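Effector EagT6 (Pseudomonas aeruginosa, PDB 1TU1) is essential for delivery of the toxin Tse6 to target cells, acting as a homodimer in the loading of Tse6 onto VgrG1a. Local coordinates at residues Gln104-Arg109 against Val113-Leu118; Trp77-Asn80 against Ala85-Leu88; Ile26-Ala31 against Ala35-Phe40. One frame throughout, in Å; residues are numbered along the deposited sequence.

Overall arrangement
Followed from the N terminus, the chain first closes contact 3, the hairpin of strands 25-29 and 38-45, at one margin of the antiparallel sheet within this chain, where a strand of the second subunit extends it. Past helix 53-67 it closes contact 2, where strand 72-81 turns back into 84-95 at the other margin, and then contact 1, between strands 98-107 and 113-120 in the middle. The loops follow in series, none enclosing another. Strand 84-95 hydrogen-bonds to 98-107, joining contacts 2 and 1, while 113-120 lies beside 38-45, joining contacts 1 and 3. Contacts 2 and 3 do not touch, their centres about 24 Å apart. Contact 1 also reaches the second subunit.

Contact 1: Gln104-Arg109 against Val113-Leu118; sequences QVFIER and VLITTL
Q104 and T117 lie side by side on one face of the sheet, and the amide of Q104 donates through NE2 to T117 OG1 at 3.0 Å. The bond is nearly straight, 166° at the hydrogen, and the hydroxyl oxygen lies close to the amide plane. With CG anti to the backbone N (chi1 -166°) and the chain extended beyond it, the glutamine runs alongside the threonine; its other end, OE1, is hydrogen-bonded to Y91, so both ends of the amide are held. On the same face I115 flanks the F106 ring: its CD1 comes to 3.7 Å from F106 CE1 at an oblique approach, CG2 sits above the ring face toward the rim, and V113 CG1 is at the ring edge. The opposite face carries V105 beside T116, with T116 OG1 3.5 Å from V105 CB, and I107 beside L114.

Beneath these side chains the backbones form a regular antiparallel ladder. V105 and T116 make one hydrogen-bonded pair, with V105 N to T116 O at 2.8 Å, and I107 and L114 the next, with I107 N to L114 O at 2.7 Å. Between them, I115 CA adds a CA-H...O contact to V105 O at 3.2 Å.

This central hairpin lies between two helices. F106 and I115 pack on Y56 of helix 53-67, whereas V105 and T116 meet M136 of helix 125-137; strands 84-95 and 38-45 continue the sheet on its two flanks.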
loop_
_atom_site.group_PDB
_atom_site.type_symbol
_atom_site.label_atom_id
_atom_site.label_comp_id
_atom_site.label_asym_id
_atom_site.label_seq_id
_atom_site.Cartn_x
_atom_site.Cartn_y
_atom_site.Cartn_z
ATOM N N GLN A 104 12.079 -13.291 1.454
ATOM C CA GLN A 104 11.425 -12.358 2.366
ATOM C C GLN A 104 12.447 -11.706 3.309
ATOM O O GLN A 104 13.137 -12.397 4.061
ATOM C CB GLN A 104 10.359 -13.100 3.157
ATOM C CG GLN A 104 9.383 -12.224 3.905
ATOM C CD GLN A 104 8.144 -12.964 4.335
ATOM O OE1 GLN A 104 8.220 -13.943 5.081
ATOM N NE2 GLN A 104 6.988 -12.519 3.844
ATOM N N VAL A 105 12.589 -10.390 3.231
ATOM C CA VAL A 105 13.548 -9.662 4.053
ATOM C C VAL A 105 12.804 -8.871 5.143
ATOM O O VAL A 105 11.859 -8.122 4.863
ATOM C CB VAL A 105 14.386 -8.725 3.225
ATOM C CG1 VAL A 105 15.414 -7.956 4.104
ATOM C CG2 VAL A 105 15.124 -9.485 2.087
ATOM N N PHE A 106 13.220 -9.060 6.387
ATOM C CA PHE A 106 12.670 -8.302 7.496
ATOM C C PHE A 106 13.710 -7.297 7.883
ATOM O O PHE A 106 14.867 -7.671 8.140
ATOM C CB PHE A 106 12.377 -9.230 8.660
ATOM C CG PHE A 106 11.382 -10.288 8.358
ATOM C CD1 PHE A 106 10.060 -10.128 8.736
ATOM C CD2 PHE A 106 11.751 -11.453 7.695
ATOM C CE1 PHE A 106 9.114 -11.116 8.480
ATOM C CE2 PHE A 106 10.802 -12.464 7.433
ATOM C CZ PHE A 106 9.483 -12.290 7.818
ATOM N N ILE A 107 13.337 -6.013 7.892
ATOM C CA ILE A 107 14.268 -4.948 8.222
ATOM C C ILE A 107 13.780 -4.240 9.475
ATOM O O ILE A 107 12.719 -3.630 9.485
ATOM C CB ILE A 107 14.419 -3.920 7.079
ATOM C CG1 ILE A 107 14.717 -4.618 5.745
ATOM C CG2 ILE A 107 15.498 -2.878 7.446
ATOM C CD1 ILE A 107 14.773 -3.674 4.570
ATOM N N GLU A 108 14.566 -4.337 10.541
ATOM C CA GLU A 108 14.224 -3.690 11.794
ATOM C C GLU A 108 14.128 -2.181 11.584
ATOM O O GLU A 108 15.054 -1.566 11.130
ATOM C CB GLU A 108 15.275 -3.949 12.883
ATOM C CG GLU A 108 14.718 -3.519 14.234
ATOM C CD GLU A 108 15.674 -3.715 15.413
ATOM O OE1 GLU A 108 16.918 -3.761 15.219
ATOM O OE2 GLU A 108 15.123 -3.804 16.522
ATOM N N ARG A 109 13.001 -1.616 11.985
ATOM C CA ARG A 109 12.795 -0.179 12.035
ATOM C C ARG A 109 11.694 0.115 13.046
ATOM O O ARG A 109 10.858 -0.721 13.334
ATOM C CB ARG A 109 12.356 0.319 10.649
ATOM C CG ARG A 109 12.248 1.795 10.465
ATOM C CD ARG A 109 12.110 2.207 8.978
ATOM N NE ARG A 109 12.256 3.647 8.820
ATOM C CZ ARG A 109 11.339 4.554 9.150
ATOM N NH1 ARG A 109 10.164 4.203 9.615
ATOM N NH2 ARG A 109 11.600 5.842 8.999
ATOM N N VAL A 113 8.484 -2.839 11.595
ATOM C CA VAL A 113 9.418 -3.625 10.816
ATOM C C VAL A 113 9.016 -3.461 9.339
ATOM O O VAL A 113 7.839 -3.546 9.032
ATOM C CB VAL A 113 9.392 -5.101 11.234
ATOM C CG1 VAL A 113 10.224 -5.979 10.313
ATOM C CG2 VAL A 113 9.902 -5.261 12.695
ATOM N N LEU A 114 9.980 -3.169 8.476
ATOM C CA LEU A 114 9.743 -3.089 7.029
ATOM C C LEU A 114 10.084 -4.445 6.395
ATOM O O LEU A 114 11.199 -4.955 6.550
ATOM C CB LEU A 114 10.577 -1.985 6.409
ATOM C CG LEU A 114 10.248 -1.609 4.944
ATOM C CD1 LEU A 114 8.889 -0.924 4.877
ATOM C CD2 LEU A 114 11.326 -0.737 4.378
ATOM N N ILE A 115 9.113 -5.014 5.683
ATOM C CA ILE A 115 9.208 -6.353 5.115
ATOM C C ILE A 115 9.116 -6.266 3.606
ATOM O O ILE A 115 8.192 -5.621 3.081
ATOM C CB ILE A 115 8.101 -7.224 5.649
ATOM C CG1 ILE A 115 8.218 -7.330 7.170
ATOM C CG2 ILE A 115 8.158 -8.659 5.018
ATOM C CD1 ILE A 115 7.118 -8.097 7.850
ATOM N N THR A 116 10.075 -6.867 2.900
ATOM C CA THR A 116 9.954 -6.998 1.425
ATOM C C THR A 116 9.850 -8.469 1.087
ATOM O O THR A 116 10.497 -9.323 1.730
ATOM C CB THR A 116 11.137 -6.377 0.681
ATOM O OG1 THR A 116 12.321 -7.169 0.889
ATOM C CG2 THR A 116 11.470 -4.981 1.210
ATOM N N THR A 117 8.999 -8.796 0.106
ATOM C CA THR A 117 8.709 -10.176 -0.196
ATOM C C THR A 117 8.700 -10.347 -1.713
ATOM O O THR A 117 7.895 -9.709 -2.401
ATOM C CB THR A 117 7.363 -10.586 0.374
ATOM O OG1 THR A 117 7.297 -10.379 1.799
ATOM C CG2 THR A 117 7.135 -12.099 0.184
ATOM N N LEU A 118 9.615 -11.156 -2.234
ATOM C CA LEU A 118 9.539 -11.616 -3.629
ATOM C C LEU A 118 8.792 -12.945 -3.632
ATOM O O LEU A 118 9.158 -13.867 -2.903
ATOM C CB LEU A 118 10.935 -11.809 -4.211
ATOM C CG LEU A 118 11.001 -12.359 -5.662
ATOM C CD1 LEU A 118 10.614 -11.287 -6.648
ATOM C CD2 LEU A 118 12.400 -12.848 -5.956
#

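Contact 2: Trp77-Asn80 against Ala85-Leu88; sequences WDIN and AAVL
The indole of W77 receives L88 over one face: CD2 of the leucine stands 3.9 Å from the centroid of the five-membered ring and only 15° off its normal, a CH-pi contact. L88 CG comes in at 3.7 Å from W77 CD1, and the ring's NE1 is hydrogen-bonded to D90, while K75 makes a cation-pi interaction with the indole. This is the antiparallel beta hairpin of strands 72-81 and 84-95 at one margin of the main sheet. W77 and L88 form a hydrogen-bonded pair, their side chains alongside each other. The leucine's CG is anti to its own N (chi1 168°), which helps bring CD2 over the indole face.

I79 and A86, the second hydrogen-bonded pair, lie on the same face of the sheet as W77 and L88, and I79 CG1 rests 3.8 Å from A86 CB. On the other face of the sheet D78 lies alongside V87, in a non-hydrogen-bonded pair. R76 holds the carboxylate in a salt bridge through OD1, an oxygen that also touches the valine methyl. L88 also reaches R103 and V105 on the next strand, 98-107, and V87 meets V57 of helix 53-67.

The straightest of the four backbone bonds runs from I79 N to A86 O, 2.9 Å with 171° at the hydrogen; its return bond, from A86 N to I79 O, is the most bent.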
loop_
_atom_site.group_PDB
_atom_site.type_symbol
_atom_site.label_atom_id
_atom_site.label_comp_id
_atom_site.label_asym_id
_atom_site.label_seq_id
_atom_site.Cartn_x
_atom_site.Cartn_y
_atom_site.Cartn_z
ATOM N N TRP A 77 19.602 -15.729 6.331
ATOM C CA TRP A 77 20.771 -14.871 6.275
ATOM C C TRP A 77 20.552 -13.679 7.208
ATOM O O TRP A 77 19.573 -12.942 7.053
ATOM C CB TRP A 77 21.022 -14.308 4.881
ATOM C CG TRP A 77 20.769 -15.185 3.685
ATOM C CD1 TRP A 77 19.632 -15.890 3.380
ATOM C CD2 TRP A 77 21.665 -15.381 2.584
ATOM N NE1 TRP A 77 19.784 -16.537 2.180
ATOM C CE2 TRP A 77 21.020 -16.236 1.662
ATOM C CE3 TRP A 77 22.959 -14.925 2.287
ATOM C CZ2 TRP A 77 21.625 -16.652 0.465
ATOM C CZ3 TRP A 77 23.560 -15.334 1.096
ATOM C CH2 TRP A 77 22.885 -16.194 0.198
ATOM N N ASP A 78 21.469 -13.490 8.151
ATOM C CA ASP A 78 21.483 -12.322 9.024
ATOM C C ASP A 78 22.379 -11.293 8.389
ATOM O O ASP A 78 23.568 -11.533 8.196
ATOM C CB ASP A 78 22.018 -12.668 10.408
ATOM C CG ASP A 78 21.089 -13.555 11.177
ATOM O OD1 ASP A 78 19.889 -13.589 10.858
ATOM O OD2 ASP A 78 21.462 -14.257 12.139
ATOM N N ILE A 79 21.799 -10.144 8.049
ATOM C CA ILE A 79 22.512 -9.128 7.314
ATOM C C ILE A 79 22.286 -7.743 7.888
ATOM O O ILE A 79 21.399 -7.512 8.701
ATOM C CB ILE A 79 22.121 -9.173 5.803
ATOM C CG1 ILE A 79 20.651 -8.832 5.591
ATOM C CG2 ILE A 79 22.371 -10.568 5.219
ATOM C CD1 ILE A 79 20.262 -8.810 4.130
ATOM N N ASN A 80 23.114 -6.823 7.435
ATOM C CA ASN A 80 23.024 -5.441 7.808
ATOM C C ASN A 80 22.691 -4.608 6.577
ATOM O O ASN A 80 23.396 -4.694 5.571
ATOM C CB ASN A 80 24.368 -4.990 8.366
ATOM C CG ASN A 80 24.360 -3.544 8.766
ATOM O OD1 ASN A 80 24.385 -2.663 7.917
ATOM N ND2 ASN A 80 24.319 -3.286 10.081
ATOM N N ALA A 85 19.498 -3.797 11.309
ATOM C CA ALA A 85 19.442 -5.245 11.377
ATOM C C ALA A 85 18.362 -5.798 10.425
ATOM O O ALA A 85 17.232 -5.306 10.376
ATOM C CB ALA A 85 19.149 -5.696 12.799
ATOM N N ALA A 86 18.712 -6.863 9.723
ATOM C CA ALA A 86 17.805 -7.475 8.786
ATOM C C ALA A 86 18.016 -8.982 8.732
ATOM O O ALA A 86 19.099 -9.473 9.009
ATOM C CB ALA A 86 18.023 -6.850 7.414
ATOM N N VAL A 87 16.961 -9.706 8.403
ATOM C CA VAL A 87 17.047 -11.136 8.145
ATOM C C VAL A 87 16.374 -11.440 6.799
ATOM O O VAL A 87 15.226 -11.033 6.576
ATOM C CB VAL A 87 16.373 -11.938 9.249
ATOM C CG1 VAL A 87 16.363 -13.457 8.921
ATOM C CG2 VAL A 87 17.055 -11.686 10.600
ATOM N N LEU A 88 17.097 -12.131 5.916
ATOM C CA LEU A 88 16.526 -12.745 4.707
ATOM C C LEU A 88 16.198 -14.211 4.945
ATOM O O LEU A 88 17.067 -15.007 5.394
ATOM C CB LEU A 88 17.478 -12.591 3.513
ATOM C CG LEU A 88 17.182 -13.406 2.238
ATOM C CD1 LEU A 88 15.835 -13.049 1.655
ATOM C CD2 LEU A 88 18.244 -13.147 1.204
#

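Contact 3: Ile26-Ala31 against Ala35-Phe40; sequences IFKLPA and AREASF
Backbone hydrogen bonds join F27 to F40 and L29 to A38 in an antiparallel hairpin. F40 N to F27 O is the straighter bond of its pair, 168° at the hydrogen, whereas L29 N approaches A38 O from above the carbonyl plane. K28 and S39 form the non-hydrogen-bonded pair between them, where K28 CA makes a CA-H...O contact with A38 O.

Apolar contacts gather on the face of F27, L29, A38 and F40. The two phenylalanines point the same way, F27 CD2 lying 4.0 Å from F40 CD2 at the F40 ring edge. On this side F40 meets M136 and A38 meets H128 of helix 125-137; F27 also stacks edge-to-face with Y6 of the second subunit.

Polar groups occupy the neighbourhood of K28 and E37. The E37 chain, extended from a CG anti to its backbone N (chi1 -169°), passes L29 O and places CD 3.6 Å from K28 CB. One water donates to K28 O and E37 OE2; another accepts from A31 N and donates to E37 OE2 at 2.7 Å.

K28 NZ, weakly hydrogen-bonded to Q22 of the second subunit, lies 4.1 Å from E37 OE1; the opposite charges do not touch but may still attract. Waters thus tie the carboxylate to strand 25-29 and the turn after it, while F27 and K28 pair with a strand of the second subunit, carrying the sheet across the homodimer interface.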
loop_
_atom_site.group_PDB
_atom_site.type_symbol
_atom_site.label_atom_id
_atom_site.label_comp_id
_atom_site.label_asym_id
_atom_site.label_seq_id
_atom_site.Cartn_x
_atom_site.Cartn_y
_atom_site.Cartn_z
ATOM N N ILE A 26 3.195 -2.593 -3.998
ATOM C CA ILE A 26 3.058 -3.801 -4.795
ATOM C C ILE A 26 3.688 -3.517 -6.155
ATOM O O ILE A 26 3.306 -2.536 -6.805
ATOM C CB ILE A 26 1.590 -4.196 -4.974
ATOM C CG1 ILE A 26 0.917 -4.469 -3.609
ATOM C CG2 ILE A 26 1.480 -5.390 -5.918
ATOM C CD1 ILE A 26 -0.574 -4.609 -3.679
ATOM N N PHE A 27 4.623 -4.376 -6.550
ATOM C CA PHE A 27 5.279 -4.319 -7.862
ATOM C C PHE A 27 5.211 -5.689 -8.541
ATOM O O PHE A 27 5.437 -6.718 -7.915
ATOM C CB PHE A 27 6.722 -3.847 -7.736
ATOM C CG PHE A 27 6.844 -2.511 -7.114
ATOM C CD1 PHE A 27 6.695 -1.368 -7.869
ATOM C CD2 PHE A 27 7.057 -2.386 -5.732
ATOM C CE1 PHE A 27 6.788 -0.124 -7.296
ATOM C CE2 PHE A 27 7.152 -1.144 -5.163
ATOM C CZ PHE A 27 7.021 -0.017 -5.926
ATOM N N LYS A 28 4.809 -5.711 -9.811
ATOM C CA LYS A 28 4.777 -6.944 -10.573
ATOM C C LYS A 28 5.952 -6.931 -11.540
ATOM O O LYS A 28 6.103 -5.999 -12.309
ATOM C CB LYS A 28 3.467 -7.093 -11.352
ATOM C CG LYS A 28 2.216 -7.031 -10.472
ATOM C CD LYS A 28 2.265 -8.064 -9.376
ATOM C CE LYS A 28 0.957 -8.145 -8.614
ATOM N NZ LYS A 28 -0.144 -8.608 -9.488
ATOM N N LEU A 29 6.765 -7.972 -11.464
ATOM C CA LEU A 29 7.939 -8.155 -12.320
ATOM C C LEU A 29 7.468 -8.913 -13.566
ATOM O O LEU A 29 7.040 -10.037 -13.443
ATOM C CB LEU A 29 9.012 -8.976 -11.616
ATOM C CG LEU A 29 9.819 -8.272 -10.519
ATOM C CD1 LEU A 29 8.957 -8.081 -9.245
ATOM C CD2 LEU A 29 11.090 -9.066 -10.208
ATOM N N PRO A 30 7.574 -8.310 -14.745
ATOM C CA PRO A 30 6.958 -8.864 -15.966
ATOM C C PRO A 30 7.377 -10.288 -16.293
ATOM O O PRO A 30 8.538 -10.658 -16.092
ATOM C CB PRO A 30 7.430 -7.914 -17.080
ATOM C CG PRO A 30 8.540 -7.081 -16.493
ATOM C CD PRO A 30 8.310 -7.062 -15.007
ATOM N N ALA A 31 6.426 -11.091 -16.768
ATOM C CA ALA A 31 6.747 -12.384 -17.378
ATOM C C ALA A 31 7.759 -12.189 -18.507
ATOM O O ALA A 31 7.845 -11.118 -19.100
ATOM C CB ALA A 31 5.503 -13.049 -17.923
ATOM N N ALA A 35 9.141 -17.913 -17.942
ATOM C CA ALA A 35 8.993 -17.384 -16.584
ATOM C C ALA A 35 7.715 -16.558 -16.475
ATOM O O ALA A 35 7.485 -15.669 -17.268
ATOM C CB ALA A 35 10.205 -16.542 -16.196
ATOM N N ARG A 36 6.897 -16.863 -15.479
ATOM C CA ARG A 36 5.692 -16.084 -15.218
ATOM C C ARG A 36 5.993 -14.798 -14.423
ATOM O O ARG A 36 7.095 -14.594 -13.897
ATOM C CB ARG A 36 4.647 -16.916 -14.468
ATOM C CG ARG A 36 4.355 -18.295 -15.058
ATOM C CD ARG A 36 3.938 -18.299 -16.525
ATOM N NE ARG A 36 3.356 -19.588 -16.925
ATOM C CZ ARG A 36 2.999 -19.907 -18.170
ATOM N NH1 ARG A 36 3.134 -19.037 -19.165
ATOM N NH2 ARG A 36 2.485 -21.105 -18.420
ATOM N N GLU A 37 5.000 -13.921 -14.386
ATOM C CA GLU A 37 5.088 -12.687 -13.632
ATOM C C GLU A 37 5.286 -13.011 -12.158
ATOM O O GLU A 37 4.633 -13.873 -11.629
ATOM C CB GLU A 37 3.797 -11.886 -13.807
ATOM C CG GLU A 37 3.847 -10.469 -13.285
ATOM C CD GLU A 37 2.645 -9.648 -13.731
ATOM O OE1 GLU A 37 1.611 -9.750 -13.071
ATOM O OE2 GLU A 37 2.751 -8.893 -14.716
ATOM N N ALA A 38 6.204 -12.314 -11.519
ATOM C CA ALA A 38 6.402 -12.402 -10.058
ATOM C C ALA A 38 5.916 -11.125 -9.378
ATOM O O ALA A 38 5.608 -10.139 -10.034
ATOM C CB ALA A 38 7.875 -12.584 -9.770
ATOM N N SER A 39 5.841 -11.155 -8.052
ATOM C CA SER A 39 5.486 -9.960 -7.295
ATOM C C SER A 39 6.562 -9.626 -6.271
ATOM O O SER A 39 7.186 -10.526 -5.697
ATOM C CB SER A 39 4.129 -10.109 -6.634
ATOM O OG SER A 39 4.109 -11.051 -5.592
ATOM N N PHE A 40 6.747 -8.332 -6.050
ATOM C CA PHE A 40 7.658 -7.805 -5.028
ATOM C C PHE A 40 6.810 -6.828 -4.227
ATOM O O PHE A 40 6.347 -5.815 -4.770
ATOM C CB PHE A 40 8.826 -7.102 -5.671
ATOM C CG PHE A 40 9.770 -6.449 -4.700
ATOM C CD1 PHE A 40 10.526 -7.219 -3.833
ATOM C CD2 PHE A 40 9.859 -5.048 -4.622
ATOM C CE1 PHE A 40 11.425 -6.617 -2.932
ATOM C CE2 PHE A 40 10.744 -4.424 -3.713
ATOM C CZ PHE A 40 11.517 -5.213 -2.858
HETATM O O HOH W 1 4.827 -6.508 -14.799
HETATM O O HOH W 2 3.679 -9.906 -17.052
#